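Local coordinates for protein SSD1 (PDB 7AM1) that binds mRNA untranslated regions as a non-enzymatic member of the RNase II family, acts in translational repression and is implicated in control of the cell cycle G1 phase, at residues I552-N557 and P655-F660; L571-R576 and A634-A639; L528-V533 and P663-A668. All blocks are in the same frame, centred on the assembly; numbering follows the deposited sequence.

Contact 1: residues I552-N557 and P655-F660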
# COMPACT_ATOMS: atom_id res chain seq x y z
N ILE A 552 16.88 -3.75 -12.47
CA ILE A 552 17.86 -2.84 -13.05
C ILE A 552 17.72 -1.45 -12.44
O ILE A 552 18.72 -0.81 -12.11
CB ILE A 552 17.73 -2.82 -14.59
CG1 ILE A 552 18.26 -4.13 -15.18
CG2 ILE A 552 18.48 -1.62 -15.18
CD1 ILE A 552 17.91 -4.34 -16.63
N LYS A 553 16.49 -0.97 -12.27
CA LYS A 553 16.27 0.34 -11.67
C LYS A 553 16.72 0.37 -10.21
O LYS A 553 17.20 1.40 -9.73
CB LYS A 553 14.80 0.73 -11.78
CG LYS A 553 14.38 1.17 -13.18
CD LYS A 553 12.87 1.36 -13.29
CE LYS A 553 12.48 1.90 -14.65
NZ LYS A 553 11.01 2.09 -14.79
N ARG A 554 16.53 -0.74 -9.49
CA ARG A 554 16.99 -0.79 -8.10
C ARG A 554 18.50 -0.66 -8.02
O ARG A 554 19.04 0.02 -7.14
CB ARG A 554 16.54 -2.10 -7.44
CG ARG A 554 15.05 -2.12 -7.08
CD ARG A 554 14.59 -3.51 -6.65
NE ARG A 554 13.21 -3.48 -6.18
CZ ARG A 554 12.58 -4.51 -5.62
NH1 ARG A 554 13.21 -5.66 -5.45
NH2 ARG A 554 11.32 -4.38 -5.22
N LYS A 555 19.21 -1.29 -8.96
CA LYS A 555 20.65 -1.13 -9.02
C LYS A 555 21.02 0.31 -9.37
O LYS A 555 21.91 0.90 -8.74
CB LYS A 555 21.24 -2.11 -10.05
CG LYS A 555 22.75 -2.01 -10.22
CD LYS A 555 23.49 -2.41 -8.95
CE LYS A 555 24.94 -1.99 -9.00
NZ LYS A 555 25.72 -2.56 -7.87
N VAL A 556 20.35 0.89 -10.36
CA VAL A 556 20.63 2.27 -10.74
C VAL A 556 20.43 3.20 -9.55
O VAL A 556 21.29 4.02 -9.22
CB VAL A 556 19.76 2.69 -11.93
CG1 VAL A 556 19.88 4.19 -12.18
CG2 VAL A 556 20.13 1.89 -13.18
N ASN A 557 19.29 3.08 -8.87
CA ASN A 557 19.02 3.92 -7.71
C ASN A 557 20.09 3.72 -6.64
O ASN A 557 20.48 4.67 -5.96
CB ASN A 557 17.64 3.61 -7.13
CG ASN A 557 16.51 4.16 -7.98
OD1 ASN A 557 16.62 5.22 -8.58
ND2 ASN A 557 15.40 3.44 -7.99
N PRO A 655 22.30 -1.35 1.63
CA PRO A 655 22.87 -0.49 2.69
C PRO A 655 22.56 0.99 2.50
O PRO A 655 22.66 1.76 3.47
CB PRO A 655 24.38 -0.75 2.59
CG PRO A 655 24.58 -1.13 1.16
CD PRO A 655 23.35 -1.87 0.73
N ILE A 656 22.23 1.41 1.28
CA ILE A 656 21.89 2.80 1.01
C ILE A 656 21.04 2.81 -0.25
O ILE A 656 21.15 1.93 -1.10
CB ILE A 656 23.17 3.66 0.86
CG1 ILE A 656 22.84 5.15 0.93
CG2 ILE A 656 23.89 3.34 -0.46
CD1 ILE A 656 24.09 6.04 1.08
N TYR A 657 20.16 3.80 -0.35
CA TYR A 657 19.20 3.84 -1.45
C TYR A 657 18.69 5.26 -1.60
O TYR A 657 18.81 6.09 -0.69
CB TYR A 657 18.05 2.85 -1.20
CG TYR A 657 17.27 2.45 -2.43
CD1 TYR A 657 17.89 1.76 -3.47
CD2 TYR A 657 15.90 2.71 -2.54
CE1 TYR A 657 17.19 1.38 -4.60
CE2 TYR A 657 15.19 2.33 -3.67
CZ TYR A 657 15.85 1.66 -4.69
OH TYR A 657 15.17 1.27 -5.83
N THR A 658 18.14 5.54 -2.77
CA THR A 658 17.39 6.76 -3.02
C THR A 658 16.51 6.53 -4.24
O THR A 658 16.45 5.42 -4.78
CB THR A 658 18.30 7.98 -3.21
OG1 THR A 658 17.49 9.16 -3.21
CG2 THR A 658 19.07 7.89 -4.51
N HIS A 659 15.84 7.59 -4.68
CA HIS A 659 14.93 7.52 -5.82
C HIS A 659 15.41 8.47 -6.91
O HIS A 659 15.47 9.69 -6.72
CB HIS A 659 13.50 7.85 -5.41
CG HIS A 659 12.74 6.66 -4.93
ND1 HIS A 659 11.44 6.75 -4.47
CD2 HIS A 659 13.08 5.35 -4.84
CE1 HIS A 659 11.02 5.55 -4.11
NE2 HIS A 659 12.00 4.68 -4.34
N PHE A 660 15.74 7.89 -8.07
CA PHE A 660 16.31 8.59 -9.21
C PHE A 660 15.65 8.23 -10.53
O PHE A 660 15.68 9.05 -11.45
CB PHE A 660 17.83 8.29 -9.28
CG PHE A 660 18.48 8.56 -10.61
CD1 PHE A 660 19.06 9.79 -10.88
CD2 PHE A 660 18.57 7.57 -11.57
CE1 PHE A 660 19.68 10.04 -12.10
CE2 PHE A 660 19.19 7.80 -12.79
CZ PHE A 660 19.75 9.04 -13.05
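Asn557 and Phe660 mark the nearest approach of the two backbones, with their CA atoms 5.6 Å apart. Residues 552-557 are a piece of helix 544-568. Residues 655-660 form no regular strand or helix, although Ile656, Tyr657 and Thr658 are extended. Arg554, Val556 and Asn557 carry the helix side of the contact.

Asn557 is its main residue. Its OD1 accepts a hydrogen bond from Phe660 N at 2.9 Å. The donor lies above the carbonyl plane, and the bond is bent, with 139° at the hydrogen. On the other branch, ND2 donates to Tyr657 OH at 3.1 Å. This bond is straighter and lies close to the amide plane. ND2 also bonds to Thr661 OG1, so the amide is held from both ends and its rotation is fixed. The Tyr657 ring stands almost perpendicular to the amide, at 89°. Its CE1 lies 3.4 Å from Asn557 CB. Arg554 O meets the ring edge, in its plane. Arg554 CG packs on Tyr657 OH, while its guanidinium turns to Glu526 and Glu551. Thr658 O lies 3.2 Å from Asn557 CB and is buried without a hydrogen-bond partner in the model.

Val556 adds an apolar touch. Its CG1 is anti to the backbone N (chi1 171°) and sits 3.7 Å from both CD2 and CE2 of Phe660. Beyond it, the Phe660 ring packs on Val672 and Leu676 of helix 668-681.

The Tyr-Thr-His-Phe run of residues 657-660 fits the RNase II family signature. Here an asparagine on a helix clamps an extended part of that signature, within the RNB domain, by one backbone and one tyrosine bond.

Contact 2: residues L571-R576 and A634-A639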
# COMPACT_ATOMS: atom_id res chain seq x y z
N LEU A 571 23.92 16.43 2.98
CA LEU A 571 22.79 17.02 2.28
C LEU A 571 22.10 16.04 1.32
O LEU A 571 21.07 16.41 0.72
CB LEU A 571 23.24 18.27 1.51
CG LEU A 571 23.76 19.44 2.35
CD1 LEU A 571 24.05 20.64 1.46
CD2 LEU A 571 22.81 19.82 3.47
N ALA A 572 22.60 14.82 1.18
CA ALA A 572 22.01 13.87 0.24
C ALA A 572 20.58 13.51 0.64
O ALA A 572 20.29 13.25 1.81
CB ALA A 572 22.86 12.59 0.17
N LEU A 573 19.69 13.50 -0.34
CA LEU A 573 18.33 13.00 -0.16
C LEU A 573 18.35 11.50 -0.46
O LEU A 573 18.59 11.10 -1.60
CB LEU A 573 17.33 13.72 -1.05
CG LEU A 573 15.85 13.36 -0.82
CD1 LEU A 573 14.95 14.31 -1.59
CD2 LEU A 573 15.51 11.91 -1.19
N LEU A 574 18.15 10.70 0.57
CA LEU A 574 18.23 9.25 0.50
C LEU A 574 16.87 8.66 0.86
O LEU A 574 15.91 9.37 1.15
CB LEU A 574 19.33 8.74 1.43
CG LEU A 574 20.73 9.29 1.11
CD1 LEU A 574 21.73 8.85 2.17
CD2 LEU A 574 21.18 8.84 -0.27
N ARG A 575 16.79 7.33 0.84
CA ARG A 575 15.55 6.63 1.15
C ARG A 575 15.90 5.37 1.93
O ARG A 575 16.73 4.58 1.48
CB ARG A 575 14.78 6.28 -0.13
CG ARG A 575 13.42 5.64 0.11
CD ARG A 575 12.59 5.70 -1.16
NE ARG A 575 11.27 5.11 -1.01
CZ ARG A 575 10.22 5.72 -0.47
NH1 ARG A 575 10.32 6.96 0.00
NH2 ARG A 575 9.06 5.08 -0.40
N ARG A 576 15.30 5.22 3.10
CA ARG A 576 15.57 4.07 3.94
C ARG A 576 14.27 3.35 4.26
O ARG A 576 13.17 3.84 4.00
CB ARG A 576 16.29 4.46 5.23
CG ARG A 576 15.49 5.33 6.19
CD ARG A 576 16.35 5.60 7.40
NE ARG A 576 15.64 6.28 8.47
CZ ARG A 576 15.96 6.17 9.75
NH1 ARG A 576 16.96 5.39 10.13
NH2 ARG A 576 15.27 6.84 10.66
N ALA A 634 8.85 2.65 3.26
CA ALA A 634 10.13 3.35 3.23
C ALA A 634 9.92 4.85 3.41
O ALA A 634 8.81 5.38 3.28
CB ALA A 634 10.85 3.06 1.92
N ARG A 635 11.01 5.55 3.72
CA ARG A 635 10.95 6.99 3.96
C ARG A 635 12.11 7.70 3.28
O ARG A 635 13.26 7.29 3.42
CB ARG A 635 11.02 7.32 5.46
CG ARG A 635 10.04 6.56 6.32
CD ARG A 635 10.09 7.04 7.77
NE ARG A 635 9.13 8.12 7.97
CZ ARG A 635 9.41 9.42 7.88
NH1 ARG A 635 10.63 9.84 7.58
NH2 ARG A 635 8.44 10.31 8.08
N TYR A 636 11.81 8.79 2.56
CA TYR A 636 12.86 9.73 2.21
C TYR A 636 13.41 10.39 3.48
O TYR A 636 12.68 10.59 4.46
CB TYR A 636 12.34 10.81 1.26
CG TYR A 636 11.77 10.30 -0.04
CD1 TYR A 636 12.57 9.65 -0.97
CD2 TYR A 636 10.44 10.51 -0.35
CE1 TYR A 636 12.04 9.20 -2.17
CE2 TYR A 636 9.90 10.07 -1.53
CZ TYR A 636 10.70 9.41 -2.44
OH TYR A 636 10.15 8.98 -3.62
N PHE A 637 14.69 10.73 3.44
CA PHE A 637 15.34 11.40 4.56
C PHE A 637 16.60 12.09 4.06
O PHE A 637 17.12 11.78 2.98
CB PHE A 637 15.69 10.41 5.68
CG PHE A 637 16.84 9.50 5.35
CD1 PHE A 637 16.66 8.40 4.53
CD2 PHE A 637 18.11 9.75 5.84
CE1 PHE A 637 17.71 7.55 4.22
CE2 PHE A 637 19.17 8.92 5.54
CZ PHE A 637 18.97 7.82 4.73
N ILE A 638 17.08 13.05 4.85
CA ILE A 638 18.32 13.76 4.56
C ILE A 638 19.44 13.13 5.37
O ILE A 638 19.33 12.99 6.60
CB ILE A 638 18.18 15.26 4.86
CG1 ILE A 638 16.98 15.84 4.12
CG2 ILE A 638 19.47 16.01 4.52
CD1 ILE A 638 16.99 15.59 2.62
N ALA A 639 20.53 12.77 4.69
CA ALA A 639 21.55 11.91 5.28
C ALA A 639 22.05 12.46 6.61
O ALA A 639 22.28 11.70 7.56
CB ALA A 639 22.71 11.71 4.31
O HOH W 1 6.84 5.88 1.37
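Leu574 and Phe637 form the hydrogen-bonded pair at the middle of a two-stranded antiparallel sheet, strands 573-576 and 635-638. Leu574 N donates to Phe637 O at 2.8 Å, and Leu574 O accepts from Phe637 N. Arg576 and Arg635 repeat this pair of hydrogen bonds. Ala639 N adds one more, to Ala572 O.

Packing is tight on both sides of the buried middle. Leu574 CB lies 3.4 Å from CE1 and CZ of the Phe637 ring, and Leu574 CD1 touches Ala639 CB. On the other face, Leu573 CD2 meets Tyr636 CD1 at 3.7 Å. Beside it the guanidinium of Arg575 comes over the Tyr636 ring. NH1 stands 3.3 Å above the ring centre, and CZ is 4.3 Å from the centroid, a cation-pi contact with the two planes 50° apart. Ala634 CB lies against the opposite guanidinium face, toward its rim.

The side chains of Arg576 and Arg635 are partly exposed and pack more loosely, though their backbones stay paired. Arg576 CG takes the crowded position between backbone N and carbonyl carbon (chi1 66°), which sets it 3.7 Å from CD1 of the Phe637 ring. Arg576 CD lies 4.2 Å from the Phe637 centroid, a CH-pi contact. The charged ends go elsewhere: Arg576 NH1 bonds to Gln646 O, and Arg635 pairs with Glu697.

Water 1 accepts from Arg575 NH2 and stands 2.8 Å from Ala634 O. Arg575 NE forms a salt bridge with Asp529. The buried positive charge thus has an aromatic face, a carboxylate and a water around it, which would probably offset the cost of burial.

Contact 3: residues L528-V533 and P663-A668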
# COMPACT_ATOMS: atom_id res chain seq x y z
N LEU A 528 6.14 -1.59 -0.39
CA LEU A 528 6.70 -0.80 0.70
C LEU A 528 7.58 0.33 0.19
O LEU A 528 7.77 1.31 0.91
CB LEU A 528 7.51 -1.69 1.65
CG LEU A 528 6.72 -2.70 2.48
CD1 LEU A 528 7.67 -3.69 3.15
CD2 LEU A 528 5.86 -1.99 3.53
N ASP A 529 8.13 0.21 -1.02
CA ASP A 529 9.00 1.27 -1.52
C ASP A 529 8.34 2.17 -2.54
O ASP A 529 8.63 3.37 -2.56
CB ASP A 529 10.27 0.69 -2.15
CG ASP A 529 11.27 1.77 -2.48
OD1 ASP A 529 11.81 2.38 -1.53
OD2 ASP A 529 11.51 2.04 -3.68
N ASP A 530 7.43 1.66 -3.36
CA ASP A 530 6.95 2.41 -4.51
C ASP A 530 5.55 1.93 -4.85
O ASP A 530 5.07 0.92 -4.33
CB ASP A 530 7.92 2.23 -5.68
CG ASP A 530 7.87 3.36 -6.68
OD1 ASP A 530 7.21 4.38 -6.42
OD2 ASP A 530 8.50 3.20 -7.76
N GLU A 531 4.89 2.67 -5.73
CA GLU A 531 3.57 2.30 -6.22
C GLU A 531 3.66 1.82 -7.66
O GLU A 531 4.57 2.20 -8.41
CB GLU A 531 2.59 3.47 -6.14
CG GLU A 531 2.47 4.10 -4.76
CD GLU A 531 3.56 5.12 -4.48
OE1 GLU A 531 4.33 4.90 -3.51
OE2 GLU A 531 3.65 6.13 -5.22
N LYS A 532 2.68 1.02 -8.06
CA LYS A 532 2.57 0.58 -9.44
C LYS A 532 2.18 1.77 -10.32
O LYS A 532 1.47 2.68 -9.89
CB LYS A 532 1.52 -0.51 -9.60
CG LYS A 532 1.88 -1.86 -9.00
CD LYS A 532 0.82 -2.90 -9.36
CE LYS A 532 1.22 -4.28 -8.89
NZ LYS A 532 0.13 -5.26 -9.13
N VAL A 533 2.68 1.75 -11.55
CA VAL A 533 2.29 2.71 -12.58
C VAL A 533 1.13 2.11 -13.35
O VAL A 533 0.04 2.70 -13.43
CB VAL A 533 3.48 3.05 -13.50
CG1 VAL A 533 3.02 3.91 -14.68
CG2 VAL A 533 4.58 3.75 -12.72
N PRO A 663 11.50 10.43 -12.39
CA PRO A 663 11.24 11.87 -12.20
C PRO A 663 9.94 12.36 -12.81
O PRO A 663 9.48 13.45 -12.44
CB PRO A 663 12.45 12.53 -12.88
CG PRO A 663 12.81 11.56 -13.97
CD PRO A 663 12.62 10.20 -13.33
N MET A 664 9.32 11.60 -13.72
CA MET A 664 8.05 12.03 -14.28
C MET A 664 6.87 11.81 -13.34
O MET A 664 5.79 12.34 -13.60
CB MET A 664 7.78 11.31 -15.61
CG MET A 664 8.82 11.57 -16.69
SD MET A 664 8.90 13.30 -17.18
CE MET A 664 7.52 13.41 -18.31
N ARG A 665 7.05 11.04 -12.26
CA ARG A 665 5.96 10.78 -11.32
C ARG A 665 6.33 10.98 -9.86
O ARG A 665 5.42 10.93 -9.02
CB ARG A 665 5.43 9.35 -11.51
CG ARG A 665 6.49 8.24 -11.52
CD ARG A 665 5.84 6.88 -11.66
NE ARG A 665 6.78 5.77 -11.53
CZ ARG A 665 7.13 5.22 -10.37
NH1 ARG A 665 6.65 5.68 -9.22
NH2 ARG A 665 7.99 4.20 -10.36
N ARG A 666 7.60 11.21 -9.53
CA ARG A 666 8.04 11.44 -8.16
C ARG A 666 8.84 12.73 -8.09
O ARG A 666 9.82 12.89 -8.82
CB ARG A 666 8.89 10.28 -7.65
CG ARG A 666 8.24 8.91 -7.76
CD ARG A 666 9.06 7.87 -7.00
NE ARG A 666 10.42 7.75 -7.54
CZ ARG A 666 11.01 6.60 -7.88
NH1 ARG A 666 10.38 5.44 -7.75
NH2 ARG A 666 12.25 6.61 -8.35
N TYR A 667 8.43 13.64 -7.20
CA TYR A 667 9.18 14.89 -7.07
C TYR A 667 10.49 14.70 -6.32
O TYR A 667 11.44 15.45 -6.55
CB TYR A 667 8.36 15.96 -6.36
CG TYR A 667 9.06 17.30 -6.39
CD1 TYR A 667 8.95 18.14 -7.49
CD2 TYR A 667 9.88 17.70 -5.34
CE1 TYR A 667 9.61 19.35 -7.53
CE2 TYR A 667 10.54 18.91 -5.37
CZ TYR A 667 10.41 19.73 -6.47
OH TYR A 667 11.07 20.93 -6.50
N ALA A 668 10.57 13.71 -5.42
CA ALA A 668 11.83 13.47 -4.73
C ALA A 668 12.97 13.28 -5.73
O ALA A 668 14.09 13.75 -5.51
CB ALA A 668 11.71 12.25 -3.82
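Asp530 and Arg665 meet tip to tip in a two-pronged salt bridge. Arg665 NH2 donates to OD2 of Asp530 at 2.8 Å, and NH1 donates to OD1 at 3.1 Å. Both bonds are nearly straight, and both oxygens are met on their syn side. The carboxylate and guanidinium planes are 24° apart, so the grip is end-on and fairly flat.

Arg666 comes in at about a right angle to Asp530. Its NH1 lies 2.9 Å from Asp530 OD2 in a second salt bridge. Lys703 NZ pairs with Asp530 OD1, so three positive groups surround one buried carboxylate and would probably keep it ionised. Glu531 N adds a weak bond to OD1.

Outward from the charges, Val533 CG2 lies over one face of the Arg665 guanidinium, 3.2 Å from NE. An alanine in place of Arg665 would probably leave Asp530 without its two-pronged partner and open a gap beside Val533.

Residues 528-533 run on from helix 523-529. Residues 663-668 are the loop leading into helix 668-681, where Asp669 pairs with NH2 of the same Arg666 guanidinium. Lys703 belongs to helix 689-725, which packs against Glu531. The backbone of Arg665 bonds to that of Ala419, just after helix 408-416. The salt-bridge network therefore ties the chain after helix 523-529 to the loop before helix 668-681 in the RNB domain, with helix 689-725 alongside through Lys703.

Overall arrangement
All three contacts lie in the RNB domain. Contact 3 is wholly buried; contacts 1 and 2 have partly exposed arginines at their margins. Contacts 1 and 3 share the loop between strand 635-638 and helix 668-681. Contact 2 joins the strand after helix 544-568 to the strand before that loop. Their chemistry differs: an asparagine clamp in contact 1, backbone pairing with apolar and aromatic packing and a cation-pi contact in contact 2, and ionic bonding in contact 3. His659 connects them, with ND1 2.7 Å from Tyr636 OH and NE2 2.8 Å from Asp529 OD2.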